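Cysteine desulfurase (Fervidobacterium islandicum, PDB 6A6E) catalyses the pyridoxal-5'-phosphate-dependent removal of sulfur from cysteine, leaving alanine and a protein-bound persulfide, as the SufS component of a Suf sulfur-mobilisation system. Local coordinates at the interface of chains A and B. Sequence-based numbering; all coordinates share one arbitrary frame. Chains: chain A/B, Cysteine desulfurase.

Contact 1: the interface of chains A and B. Residues chain A 257, 261, 266, 273-274, 276; chain B 138, 141-142, 146.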
loop_
_atom_site.group_PDB
_atom_site.type_symbol
_atom_site.label_atom_id
_atom_site.label_comp_id
_atom_site.label_asym_id
_atom_site.label_seq_id
_atom_site.Cartn_x
_atom_site.Cartn_y
_atom_site.Cartn_z
ATOM N N GLU A 257 -13.619 14.344 -6.572
ATOM C CA GLU A 257 -12.283 14.431 -7.170
ATOM C C GLU A 257 -11.351 13.249 -6.668
ATOM O O GLU A 257 -11.314 12.955 -5.473
ATOM C CB GLU A 257 -11.619 15.779 -6.840
ATOM C CG GLU A 257 -10.164 15.980 -7.356
ATOM C CD GLU A 257 -10.038 16.206 -8.860
ATOM O OE1 GLU A 257 -11.052 16.391 -9.539
ATOM O OE2 GLU A 257 -8.918 16.144 -9.393
ATOM N N TYR A 261 -3.444 10.432 -8.400
ATOM C CA TYR A 261 -3.467 10.381 -9.847
ATOM C C TYR A 261 -2.352 9.583 -10.430
ATOM O O TYR A 261 -1.302 9.485 -9.835
ATOM C CB TYR A 261 -3.304 11.808 -10.356
ATOM C CG TYR A 261 -4.246 12.812 -9.747
ATOM C CD1 TYR A 261 -5.532 12.955 -10.220
ATOM C CD2 TYR A 261 -3.808 13.670 -8.722
ATOM C CE1 TYR A 261 -6.395 13.911 -9.660
ATOM C CE2 TYR A 261 -4.656 14.616 -8.161
ATOM C CZ TYR A 261 -5.914 14.764 -8.647
ATOM O OH TYR A 261 -6.733 15.728 -8.038
ATOM N N ILE A 266 -7.193 7.139 -15.157
ATOM C CA ILE A 266 -7.482 8.099 -16.212
ATOM C C ILE A 266 -8.331 7.428 -17.299
ATOM O O ILE A 266 -8.496 6.153 -17.363
ATOM C CB ILE A 266 -6.182 8.779 -16.797
ATOM C CG1 ILE A 266 -5.112 7.779 -17.203
ATOM C CG2 ILE A 266 -5.573 9.703 -15.765
ATOM C CD1 ILE A 266 -5.460 6.950 -18.443
ATOM N N ASP A 273 -4.552 18.464 -20.116
ATOM C CA ASP A 273 -5.773 18.075 -19.410
ATOM C C ASP A 273 -5.883 16.573 -19.236
ATOM O O ASP A 273 -5.443 15.804 -20.080
ATOM C CB ASP A 273 -7.025 18.517 -20.210
ATOM C CG ASP A 273 -7.021 20.035 -20.516
ATOM O OD1 ASP A 273 -7.368 20.852 -19.616
ATOM O OD2 ASP A 273 -6.630 20.398 -21.653
ATOM N N VAL A 274 -6.668 16.178 -18.254
ATOM C CA VAL A 274 -7.010 14.760 -18.048
ATOM C C VAL A 274 -8.471 14.523 -17.749
ATOM O O VAL A 274 -9.115 15.334 -17.186
ATOM C CB VAL A 274 -6.173 14.159 -16.882
ATOM C CG1 VAL A 274 -4.733 14.430 -17.143
ATOM C CG2 VAL A 274 -6.509 14.776 -15.546
ATOM N N PHE A 276 -11.123 11.107 -16.340
ATOM C CA PHE A 276 -10.996 9.972 -15.426
ATOM C C PHE A 276 -11.793 8.789 -15.878
ATOM O O PHE A 276 -12.750 8.921 -16.601
ATOM C CB PHE A 276 -11.432 10.393 -14.045
ATOM C CG PHE A 276 -10.667 11.564 -13.494
ATOM C CD1 PHE A 276 -9.266 11.592 -13.510
ATOM C CD2 PHE A 276 -11.359 12.649 -12.913
ATOM C CE1 PHE A 276 -8.591 12.687 -13.045
ATOM C CE2 PHE A 276 -10.670 13.725 -12.421
ATOM C CZ PHE A 276 -9.301 13.731 -12.452
ATOM N N VAL B 138 0.394 12.902 -14.833
ATOM C CA VAL B 138 -0.963 13.246 -14.420
ATOM C C VAL B 138 -1.032 14.009 -13.100
ATOM O O VAL B 138 -1.849 14.946 -12.981
ATOM C CB VAL B 138 -1.945 12.038 -14.423
ATOM C CG1 VAL B 138 -3.354 12.454 -13.986
ATOM C CG2 VAL B 138 -2.016 11.439 -15.811
ATOM N N VAL B 141 -0.118 17.706 -13.843
ATOM C CA VAL B 141 -1.038 18.437 -14.702
ATOM C C VAL B 141 -2.318 18.716 -13.921
ATOM O O VAL B 141 -2.846 19.864 -13.953
ATOM C CB VAL B 141 -1.317 17.658 -16.012
ATOM C CG1 VAL B 141 -2.507 18.200 -16.821
ATOM C CG2 VAL B 141 -0.095 17.583 -16.850
ATOM N N ARG B 142 -2.835 17.683 -13.217
ATOM C CA ARG B 142 -4.056 17.853 -12.525
ATOM C C ARG B 142 -3.885 18.760 -11.329
ATOM O O ARG B 142 -4.736 19.681 -11.112
ATOM C CB ARG B 142 -4.724 16.534 -12.138
ATOM C CG ARG B 142 -6.109 16.687 -11.550
ATOM C CD ARG B 142 -7.084 17.310 -12.541
ATOM N NE ARG B 142 -8.436 17.235 -11.986
ATOM C CZ ARG B 142 -9.551 17.554 -12.631
ATOM N NH1 ARG B 142 -9.481 18.029 -13.827
ATOM N NH2 ARG B 142 -10.745 17.431 -12.058
ATOM N N PHE B 146 -5.216 23.040 -9.131
ATOM C CA PHE B 146 -5.596 23.341 -7.754
ATOM C C PHE B 146 -4.607 24.242 -7.098
ATOM O O PHE B 146 -4.981 24.985 -6.234
ATOM C CB PHE B 146 -5.721 22.041 -6.892
ATOM C CG PHE B 146 -6.891 21.206 -7.270
ATOM C CD1 PHE B 146 -6.799 20.338 -8.299
ATOM C CD2 PHE B 146 -8.137 21.395 -6.651
ATOM C CE1 PHE B 146 -7.907 19.597 -8.698
ATOM C CE2 PHE B 146 -9.256 20.691 -7.059
ATOM C CZ PHE B 146 -9.124 19.772 -8.083
#
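A:Glu257 and B:Arg142 meet in a mixed polar and apolar patch of a two-fold symmetric interface between copies of one protein, where helix 138-147 of chain B packs against a loop and the short strand 274-276 of chain A; the patch, with its twin, helps hold together what is probably the functional dimer of this class-V aminotransferase fold. The two side chains reach tip to tip, carboxylate and guanidinium nearly coplanar. B:Arg142 grips side-on: its NH2 donates to A:Glu257 OE1 at 2.7 Å, a salt bridge. B:Arg142 NE donates to A:Glu257 OE2 at 2.9 Å. Both bonds are almost straight and arrive on the syn side. The anti lone pair of A:Glu257 OE2 accepts from A:Tyr261 OH, the phenol hydroxyl, at 2.6 Å, a bond within chain A that, with the arginine's two, probably helps fix the carboxylate's rotation. Before reaching its mate, the arginine passes over one face of the tyrosine ring, B:Arg142 CG lying 3.4 Å from A:Tyr261 CE1; a bend at chi2 (62°) steers the chain past the ring towards the glutamate. The ring of A:Phe276 stands almost perpendicular to the guanidinium, meeting one of its faces with the CZ rim. Nearer the start of the helix, B:Val138 CG1 touches A:Tyr261 CB and the methyls of A:Ile266 and A:Val274. At the other end, B:Phe146 CZ comes within 3.8 Å of A:Glu257 CD.

Contact 2: the interface of chains A and B. Residues chain A 356, 359, 370-372; chain B 66-69.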
loop_
_atom_site.group_PDB
_atom_site.type_symbol
_atom_site.label_atom_id
_atom_site.label_comp_id
_atom_site.label_asym_id
_atom_site.label_seq_id
_atom_site.Cartn_x
_atom_site.Cartn_y
_atom_site.Cartn_z
ATOM N N HIS A 356 4.118 -0.262 30.960
ATOM C CA HIS A 356 5.210 -1.048 30.291
ATOM C C HIS A 356 5.758 -2.187 31.102
ATOM O O HIS A 356 6.071 -3.224 30.530
ATOM C CB HIS A 356 6.382 -0.177 29.723
ATOM C CG HIS A 356 7.116 -0.823 28.557
ATOM N ND1 HIS A 356 8.216 -0.253 27.938
ATOM C CD2 HIS A 356 6.895 -1.995 27.906
ATOM C CE1 HIS A 356 8.626 -1.037 26.957
ATOM N NE2 HIS A 356 7.839 -2.101 26.917
ATOM N N SER A 359 3.148 -5.085 30.670
ATOM C CA SER A 359 3.307 -5.762 29.412
ATOM C C SER A 359 4.652 -6.533 29.370
ATOM O O SER A 359 4.736 -7.624 28.778
ATOM C CB SER A 359 3.200 -4.755 28.250
ATOM O OG SER A 359 1.870 -4.317 28.097
ATOM N N THR A 370 0.557 -8.258 25.071
ATOM C CA THR A 370 -0.350 -7.145 25.275
ATOM C C THR A 370 0.367 -5.885 24.869
ATOM O O THR A 370 1.547 -5.919 24.498
ATOM C CB THR A 370 -0.738 -6.949 26.767
ATOM O OG1 THR A 370 0.425 -6.636 27.533
ATOM C CG2 THR A 370 -1.392 -8.219 27.310
ATOM N N ARG A 371 -0.334 -4.756 24.903
ATOM C CA ARG A 371 0.263 -3.508 24.519
ATOM C C ARG A 371 0.048 -2.445 25.577
ATOM O O ARG A 371 -1.037 -2.300 26.118
ATOM C CB ARG A 371 -0.364 -3.053 23.195
ATOM C CG ARG A 371 0.246 -1.825 22.524
ATOM C CD ARG A 371 -0.239 -1.725 21.057
ATOM N NE ARG A 371 0.419 -2.721 20.245
ATOM C CZ ARG A 371 1.481 -2.547 19.504
ATOM N NH1 ARG A 371 1.982 -1.338 19.290
ATOM N NH2 ARG A 371 1.975 -3.591 18.918
ATOM N N SER A 372 1.067 -1.644 25.793
ATOM C CA SER A 372 1.007 -0.563 26.721
ATOM C C SER A 372 1.294 0.704 25.956
ATOM O O SER A 372 2.027 0.648 24.969
ATOM C CB SER A 372 2.082 -0.768 27.841
ATOM O OG SER A 372 3.380 -0.937 27.266
ATOM N N ARG B 66 6.923 -0.414 18.562
ATOM C CA ARG B 66 6.824 -0.350 20.067
ATOM C C ARG B 66 7.267 -1.697 20.610
ATOM O O ARG B 66 6.764 -2.785 20.189
ATOM C CB ARG B 66 5.390 -0.084 20.513
ATOM C CG ARG B 66 4.827 1.230 19.960
ATOM C CD ARG B 66 5.659 2.373 20.541
ATOM N NE ARG B 66 5.169 3.660 20.085
ATOM C CZ ARG B 66 5.544 4.338 18.996
ATOM N NH1 ARG B 66 4.981 5.541 18.767
ATOM N NH2 ARG B 66 6.454 3.874 18.135
ATOM N N ALA B 67 8.265 -1.640 21.467
ATOM C CA ALA B 67 8.877 -2.865 22.025
ATOM C C ALA B 67 7.989 -3.418 23.180
ATOM O O ALA B 67 8.375 -3.384 24.366
ATOM C CB ALA B 67 10.309 -2.558 22.479
ATOM N N VAL B 68 6.793 -3.921 22.854
ATOM C CA VAL B 68 5.813 -4.250 23.909
ATOM C C VAL B 68 5.683 -5.772 24.134
ATOM O O VAL B 68 5.192 -6.209 25.168
ATOM C CB VAL B 68 4.412 -3.680 23.579
ATOM C CG1 VAL B 68 4.355 -2.171 23.823
ATOM C CG2 VAL B 68 3.995 -4.017 22.119
ATOM N N HIS B 69 6.091 -6.586 23.169
ATOM C CA HIS B 69 6.113 -8.028 23.352
ATOM C C HIS B 69 7.027 -8.635 22.345
ATOM O O HIS B 69 7.583 -7.929 21.463
ATOM C CB HIS B 69 4.680 -8.599 23.365
ATOM C CG HIS B 69 3.856 -8.270 22.154
ATOM N ND1 HIS B 69 4.030 -8.922 20.958
ATOM C CD2 HIS B 69 2.807 -7.430 21.982
ATOM C CE1 HIS B 69 3.138 -8.467 20.090
ATOM N NE2 HIS B 69 2.408 -7.532 20.675
HETATM O O HOH W 1 5.035 -2.800 18.019
#
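B:Val68 sits against strand 371-373 of chain A, within a loop of chain B that reaches across the dimer interface of this class-V aminotransferase-type, PLP-dependent enzyme. It has the most surface buried here, 79 Å², and its two methyls diverge over the strand. B:Val68 CG1 lies 3.8 Å from A:Ser372 OG, the serine hydroxyl. B:Val68 CG2 comes down on one face of the A:Arg371 guanidinium, off centre towards the rim, 3.9 Å from A:Arg371 CZ. A bend at chi3 (-74°) helps bring the guanidinium against the valine. A:Arg371 NH2 also reaches water 1 at 3.3 Å, a long bond, and that water is held by B:Arg66 through both its backbone N and its carbonyl O, linking the guanidinium to the partner's main chain. A:Arg371 NH1 meanwhile lies alongside the aliphatic start of B:Arg66, 3.8 Å from B:Arg66 CB.

On the opposite flank of the loop, A:His356 projects from helix 355-366 with CG anti to the backbone N (chi1 -154°), which carries the imidazole to B:Ala67. The ring N-H at A:His356 NE2 donates to the B:Ala67 carbonyl O at 2.9 Å, with the acceptor near the ring plane; the bond is bent, and the donor is tilted 35° from the carbonyl plane. An alanine at A:His356 would probably leave that carbonyl without its cross-chain donor and open a gap beside the loop. Next to the valine, B:His69 turns the CD2 edge of its ring to the carbonyl O of A:Thr370, 3.2 Å away in the ring plane.

About 44 Å separates the C-alpha centres of contact 1 and contact 2, and they have no residue or secondary-structure element in common. In each, chain A supplies a short strand, 274-276 in contact 1 and 371-373 in contact 2, but chain B answers with a helix in the former and a loop in the latter. Contact 1 relies on a direct charged pair, whereas contact 2 combines a backbone carbonyl, a water and a buried valine. Because the interface is two-fold symmetric, both recur with the chains exchanged, so the subunits are tied at widely spaced points, which probably limits rocking between them.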